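PDB 4WYH: primase X domain-containing protein from Sulfolobus solfataricus, which is a noncatalytic subunit of an archaeal eukaryotic-type primase, essential for efficient primer synthesis by that enzyme. Local coordinates for residues F50-V62 / V94-W106. Residues are numbered along the deposited sequence; the frame is centred on the assembly and turned at random.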
loop_
_atom_site.group_PDB
_atom_site.type_symbol
_atom_site.label_atom_id
_atom_site.label_comp_id
_atom_site.label_asym_id
_atom_site.label_seq_id
_atom_site.Cartn_x
_atom_site.Cartn_y
_atom_site.Cartn_z
ATOM N N PHE A 50 1.139 0.555 5.053
ATOM C CA PHE A 50 0.562 -0.238 3.950
ATOM C C PHE A 50 1.264 0.171 2.681
ATOM O O PHE A 50 1.653 -0.653 1.916
ATOM C CB PHE A 50 -0.929 0.004 3.818
ATOM C CG PHE A 50 -1.581 -0.806 2.713
ATOM C CD1 PHE A 50 -1.698 -2.160 2.851
ATOM C CD2 PHE A 50 -1.962 -0.226 1.535
ATOM C CE1 PHE A 50 -2.277 -2.920 1.875
ATOM C CE2 PHE A 50 -2.542 -1.001 0.525
ATOM C CZ PHE A 50 -2.677 -2.348 0.707
ATOM N N ILE A 51 1.479 1.457 2.470
ATOM C CA ILE A 51 2.282 1.917 1.308
ATOM C C ILE A 51 3.721 1.415 1.295
ATOM O O ILE A 51 4.182 0.881 0.286
ATOM C CB ILE A 51 2.279 3.484 1.171
ATOM C CG1 ILE A 51 0.873 4.008 0.847
ATOM C CG2 ILE A 51 3.336 3.976 0.156
ATOM C CD1 ILE A 51 0.780 5.537 0.986
ATOM N N LEU A 52 4.426 1.532 2.397
ATOM C CA LEU A 52 5.818 1.104 2.435
ATOM C C LEU A 52 5.976 -0.414 2.278
ATOM O O LEU A 52 6.832 -0.868 1.542
ATOM C CB LEU A 52 6.465 1.545 3.735
ATOM C CG LEU A 52 7.922 1.191 3.990
ATOM C CD1 LEU A 52 8.779 1.711 2.840
ATOM C CD2 LEU A 52 8.367 1.732 5.326
ATOM N N TYR A 53 5.126 -1.193 2.955
ATOM C CA TYR A 53 5.371 -2.638 3.103
ATOM C C TYR A 53 4.635 -3.474 2.118
ATOM O O TYR A 53 5.041 -4.630 1.864
ATOM C CB TYR A 53 5.161 -3.132 4.605
ATOM C CG TYR A 53 6.115 -2.495 5.600
ATOM C CD1 TYR A 53 7.433 -2.827 5.606
ATOM C CD2 TYR A 53 5.686 -1.535 6.529
ATOM C CE1 TYR A 53 8.310 -2.212 6.478
ATOM C CE2 TYR A 53 6.549 -0.894 7.382
ATOM C CZ TYR A 53 7.872 -1.219 7.340
ATOM O OH TYR A 53 8.763 -0.659 8.202
ATOM N N VAL A 54 3.563 -2.927 1.537
ATOM C CA VAL A 54 2.697 -3.697 0.713
ATOM C C VAL A 54 2.447 -3.052 -0.659
ATOM O O VAL A 54 2.861 -3.599 -1.679
ATOM C CB VAL A 54 1.364 -4.008 1.453
ATOM C CG1 VAL A 54 0.484 -4.863 0.590
ATOM C CG2 VAL A 54 1.638 -4.608 2.829
ATOM N N ALA A 55 1.765 -1.923 -0.702
ATOM C CA ALA A 55 1.231 -1.451 -1.957
ATOM C C ALA A 55 2.308 -1.032 -2.939
ATOM O O ALA A 55 2.245 -1.390 -4.110
ATOM C CB ALA A 55 0.268 -0.324 -1.708
ATOM N N SER A 56 3.303 -0.298 -2.488
ATOM C CA SER A 56 4.364 0.146 -3.396
ATOM C C SER A 56 5.070 -1.072 -4.050
ATOM O O SER A 56 5.261 -1.076 -5.243
ATOM C CB SER A 56 5.432 1.020 -2.687
ATOM O OG SER A 56 6.094 0.297 -1.676
ATOM N N ARG A 57 5.397 -2.077 -3.236
ATOM C CA ARG A 57 6.061 -3.289 -3.701
ATOM C C ARG A 57 5.190 -4.093 -4.656
ATOM O O ARG A 57 5.664 -4.590 -5.635
ATOM C CB ARG A 57 6.379 -4.140 -2.509
ATOM C CG ARG A 57 7.163 -3.414 -1.408
ATOM C CD ARG A 57 7.551 -4.390 -0.340
ATOM N NE ARG A 57 8.281 -3.772 0.716
ATOM C CZ ARG A 57 8.870 -4.434 1.687
ATOM N NH1 ARG A 57 8.802 -5.771 1.728
ATOM N NH2 ARG A 57 9.495 -3.761 2.650
ATOM N N TYR A 58 3.899 -4.212 -4.367
ATOM C CA TYR A 58 2.997 -4.853 -5.302
ATOM C C TYR A 58 2.965 -4.168 -6.666
ATOM O O TYR A 58 3.131 -4.779 -7.728
ATOM C CB TYR A 58 1.622 -4.874 -4.696
ATOM C CG TYR A 58 0.513 -5.262 -5.649
ATOM C CD1 TYR A 58 0.449 -6.527 -6.165
ATOM C CD2 TYR A 58 -0.457 -4.301 -6.077
ATOM C CE1 TYR A 58 -0.567 -6.882 -7.077
ATOM C CE2 TYR A 58 -1.464 -4.631 -6.994
ATOM C CZ TYR A 58 -1.529 -5.919 -7.442
ATOM O OH TYR A 58 -2.481 -6.345 -8.277
ATOM N N LEU A 59 2.714 -2.869 -6.648
ATOM C CA LEU A 59 2.602 -2.105 -7.854
ATOM C C LEU A 59 3.867 -2.201 -8.714
ATOM O O LEU A 59 3.823 -2.487 -9.902
ATOM C CB LEU A 59 2.285 -0.638 -7.499
ATOM C CG LEU A 59 0.895 -0.360 -6.920
ATOM C CD1 LEU A 59 0.800 1.107 -6.525
ATOM C CD2 LEU A 59 -0.107 -0.748 -7.979
ATOM N N VAL A 60 4.996 -2.000 -8.102
ATOM C CA VAL A 60 6.252 -1.939 -8.814
ATOM C C VAL A 60 6.794 -3.328 -9.218
ATOM O O VAL A 60 7.226 -3.553 -10.384
ATOM C CB VAL A 60 7.267 -1.158 -7.953
ATOM C CG1 VAL A 60 8.665 -1.231 -8.536
ATOM C CG2 VAL A 60 6.787 0.298 -7.797
ATOM N N ASN A 61 6.768 -4.264 -8.287
ATOM C CA ASN A 61 7.524 -5.500 -8.463
ATOM C C ASN A 61 6.701 -6.674 -8.881
ATOM O O ASN A 61 7.236 -7.623 -9.482
ATOM C CB ASN A 61 8.328 -5.805 -7.194
ATOM C CG ASN A 61 9.455 -4.814 -7.000
ATOM O OD1 ASN A 61 9.982 -4.202 -7.958
ATOM N ND2 ASN A 61 9.782 -4.584 -5.732
ATOM N N VAL A 62 5.408 -6.598 -8.624
ATOM C CA VAL A 62 4.466 -7.657 -9.030
ATOM C C VAL A 62 3.644 -7.241 -10.259
ATOM O O VAL A 62 3.620 -7.938 -11.236
ATOM C CB VAL A 62 3.524 -8.059 -7.903
ATOM C CG1 VAL A 62 2.701 -9.268 -8.338
ATOM C CG2 VAL A 62 4.297 -8.401 -6.629
ATOM N N VAL A 94 10.126 5.869 -1.733
ATOM C CA VAL A 94 9.664 4.501 -1.535
ATOM C C VAL A 94 9.649 3.681 -2.817
ATOM O O VAL A 94 10.108 2.539 -2.840
ATOM C CB VAL A 94 8.250 4.508 -0.942
ATOM C CG1 VAL A 94 7.707 3.088 -0.850
ATOM C CG2 VAL A 94 8.214 5.186 0.435
ATOM N N ILE A 95 9.001 4.226 -3.854
ATOM C CA ILE A 95 8.846 3.573 -5.146
ATOM C C ILE A 95 10.231 3.236 -5.698
ATOM O O ILE A 95 10.443 2.116 -6.110
ATOM C CB ILE A 95 8.091 4.459 -6.168
ATOM C CG1 ILE A 95 6.619 4.614 -5.751
ATOM C CG2 ILE A 95 8.235 3.919 -7.597
ATOM C CD1 ILE A 95 6.005 5.835 -6.400
ATOM N N ASN A 96 11.157 4.204 -5.675
ATOM C CA ASN A 96 12.510 3.920 -6.161
ATOM C C ASN A 96 13.183 2.854 -5.336
ATOM O O ASN A 96 13.782 1.955 -5.906
ATOM C CB ASN A 96 13.357 5.181 -6.099
ATOM C CG ASN A 96 14.729 4.971 -6.729
ATOM O OD1 ASN A 96 14.834 4.922 -7.951
ATOM N ND2 ASN A 96 15.765 4.869 -5.917
ATOM N N GLY A 97 13.106 2.955 -3.987
ATOM C CA GLY A 97 13.770 1.970 -3.095
ATOM C C GLY A 97 13.273 0.537 -3.267
ATOM O O GLY A 97 14.064 -0.421 -3.273
ATOM N N VAL A 98 11.946 0.360 -3.338
ATOM C CA VAL A 98 11.370 -0.986 -3.487
ATOM C C VAL A 98 11.678 -1.540 -4.836
ATOM O O VAL A 98 11.872 -2.768 -4.971
ATOM C CB VAL A 98 9.856 -1.079 -3.234
ATOM C CG1 VAL A 98 9.514 -0.607 -1.859
ATOM C CG2 VAL A 98 8.960 -0.456 -4.318
ATOM N N LYS A 99 11.707 -0.687 -5.858
ATOM C CA LYS A 99 12.099 -1.122 -7.202
ATOM C C LYS A 99 13.533 -1.579 -7.244
ATOM O O LYS A 99 13.841 -2.595 -7.886
ATOM C CB LYS A 99 11.899 -0.000 -8.235
ATOM C CG LYS A 99 12.185 -0.429 -9.697
ATOM C CD LYS A 99 11.880 0.685 -10.686
ATOM C CE LYS A 99 11.977 0.245 -12.141
ATOM N NZ LYS A 99 10.821 -0.613 -12.573
ATOM N N LYS A 100 14.418 -0.816 -6.638
ATOM C CA LYS A 100 15.837 -1.179 -6.637
ATOM C C LYS A 100 16.117 -2.510 -5.927
ATOM O O LYS A 100 16.912 -3.325 -6.431
ATOM C CB LYS A 100 16.672 -0.066 -5.997
ATOM C CG LYS A 100 16.934 1.067 -6.933
ATOM C CD LYS A 100 18.221 1.808 -6.643
ATOM C CE LYS A 100 18.231 3.141 -7.382
ATOM N NZ LYS A 100 19.639 3.446 -7.680
ATOM N N LYS A 101 15.497 -2.725 -4.742
ATOM C CA LYS A 101 15.751 -3.915 -3.960
ATOM C C LYS A 101 14.884 -5.110 -4.341
ATOM O O LYS A 101 15.122 -6.247 -3.874
ATOM C CB LYS A 101 15.688 -3.588 -2.452
ATOM C CG LYS A 101 16.746 -2.570 -1.978
ATOM C CD LYS A 101 16.545 -2.091 -0.532
ATOM C CE LYS A 101 15.587 -0.921 -0.410
ATOM N NZ LYS A 101 15.970 0.159 -1.319
ATOM N N GLY A 102 13.917 -4.903 -5.218
ATOM C CA GLY A 102 12.997 -5.941 -5.592
ATOM C C GLY A 102 12.141 -6.495 -4.442
ATOM O O GLY A 102 11.774 -7.658 -4.436
ATOM N N LEU A 103 11.789 -5.659 -3.496
ATOM C CA LEU A 103 11.099 -6.117 -2.303
ATOM C C LEU A 103 9.712 -6.536 -2.617
ATOM O O LEU A 103 9.056 -5.935 -3.466
ATOM C CB LEU A 103 11.098 -5.052 -1.220
ATOM C CG LEU A 103 12.404 -4.455 -0.725
ATOM C CD1 LEU A 103 12.196 -3.532 0.449
ATOM C CD2 LEU A 103 13.448 -5.482 -0.412
ATOM N N LEU A 104 9.296 -7.630 -1.965
ATOM C CA LEU A 104 7.983 -8.208 -2.126
ATOM C C LEU A 104 6.955 -7.761 -1.082
ATOM O O LEU A 104 7.269 -7.619 0.086
ATOM C CB LEU A 104 8.067 -9.712 -2.002
ATOM C CG LEU A 104 8.961 -10.393 -3.015
ATOM C CD1 LEU A 104 9.313 -11.801 -2.505
ATOM C CD2 LEU A 104 8.244 -10.467 -4.335
ATOM N N PRO A 105 5.700 -7.554 -1.509
ATOM C CA PRO A 105 4.701 -7.074 -0.541
ATOM C C PRO A 105 4.583 -8.050 0.626
ATOM O O PRO A 105 4.685 -9.248 0.418
ATOM C CB PRO A 105 3.430 -7.016 -1.363
ATOM C CG PRO A 105 3.630 -8.016 -2.431
ATOM C CD PRO A 105 5.076 -7.885 -2.797
ATOM N N TRP A 106 4.452 -7.567 1.860
ATOM C CA TRP A 106 4.125 -8.470 2.978
ATOM C C TRP A 106 2.810 -9.271 2.724
ATOM O O TRP A 106 1.803 -8.761 2.213
ATOM C CB TRP A 106 3.930 -7.637 4.218
ATOM C CG TRP A 106 5.124 -7.129 4.893
ATOM C CD1 TRP A 106 6.426 -7.050 4.407
ATOM C CD2 TRP A 106 5.149 -6.593 6.203
ATOM N NE1 TRP A 106 7.226 -6.546 5.353
ATOM C CE2 TRP A 106 6.485 -6.218 6.469
ATOM C CE3 TRP A 106 4.174 -6.359 7.171
ATOM C CZ2 TRP A 106 6.869 -5.615 7.674
ATOM C CZ3 TRP A 106 4.562 -5.805 8.367
ATOM C CH2 TRP A 106 5.902 -5.435 8.601
HETATM O O HOH W 1 9.805 -7.573 3.514
HETATM O O HOH W 2 12.405 -4.223 -9.399
#
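Asn61 ties helix 47-63 to the end of helix 88-101 in this all-helical Primase X domain. Its ND2 donates to Val98 O at 2.9 Å and to Leu103 O at 2.7 Å, both acceptors lying near the amide plane. Val98 O also accepts from Leu103 N, past Gly102 with its positive phi. The two helix segments cross at -55°, with Val98 as a knob among Ser56, Arg57, Val60 and Asn61. With CG anti to its own carbonyl carbon (chi1 -53°) and the chain extended to NE, Arg57 runs alongside residues 103-105 and brings NH1 within 2.9 Å of Leu104 O. That oxygen lies near the guanidinium plane, while NH1 stands above the carbonyl plane. Leu103 CD1 covers one guanidinium face. Replacing Arg57 by an alanine would probably leave Leu104 O without this donor and Leu103 without its flat partner. Pro105 packs on Val54, Tyr58 and Val62. The Tyr53 ring makes an offset stack with the six-membered ring of Trp106, planes at 29°, while Tyr53 CB sits over the five-membered ring in a CH-pi contact. Arg110 makes a cation-pi contact with Trp106. A wider pi-type turn probably leaves Tyr53 O available to Trp106 N, 3.0 Å away. Water 1 accepts from Arg57 NH1 at 2.7 Å and, weakly, from Trp106 NE1.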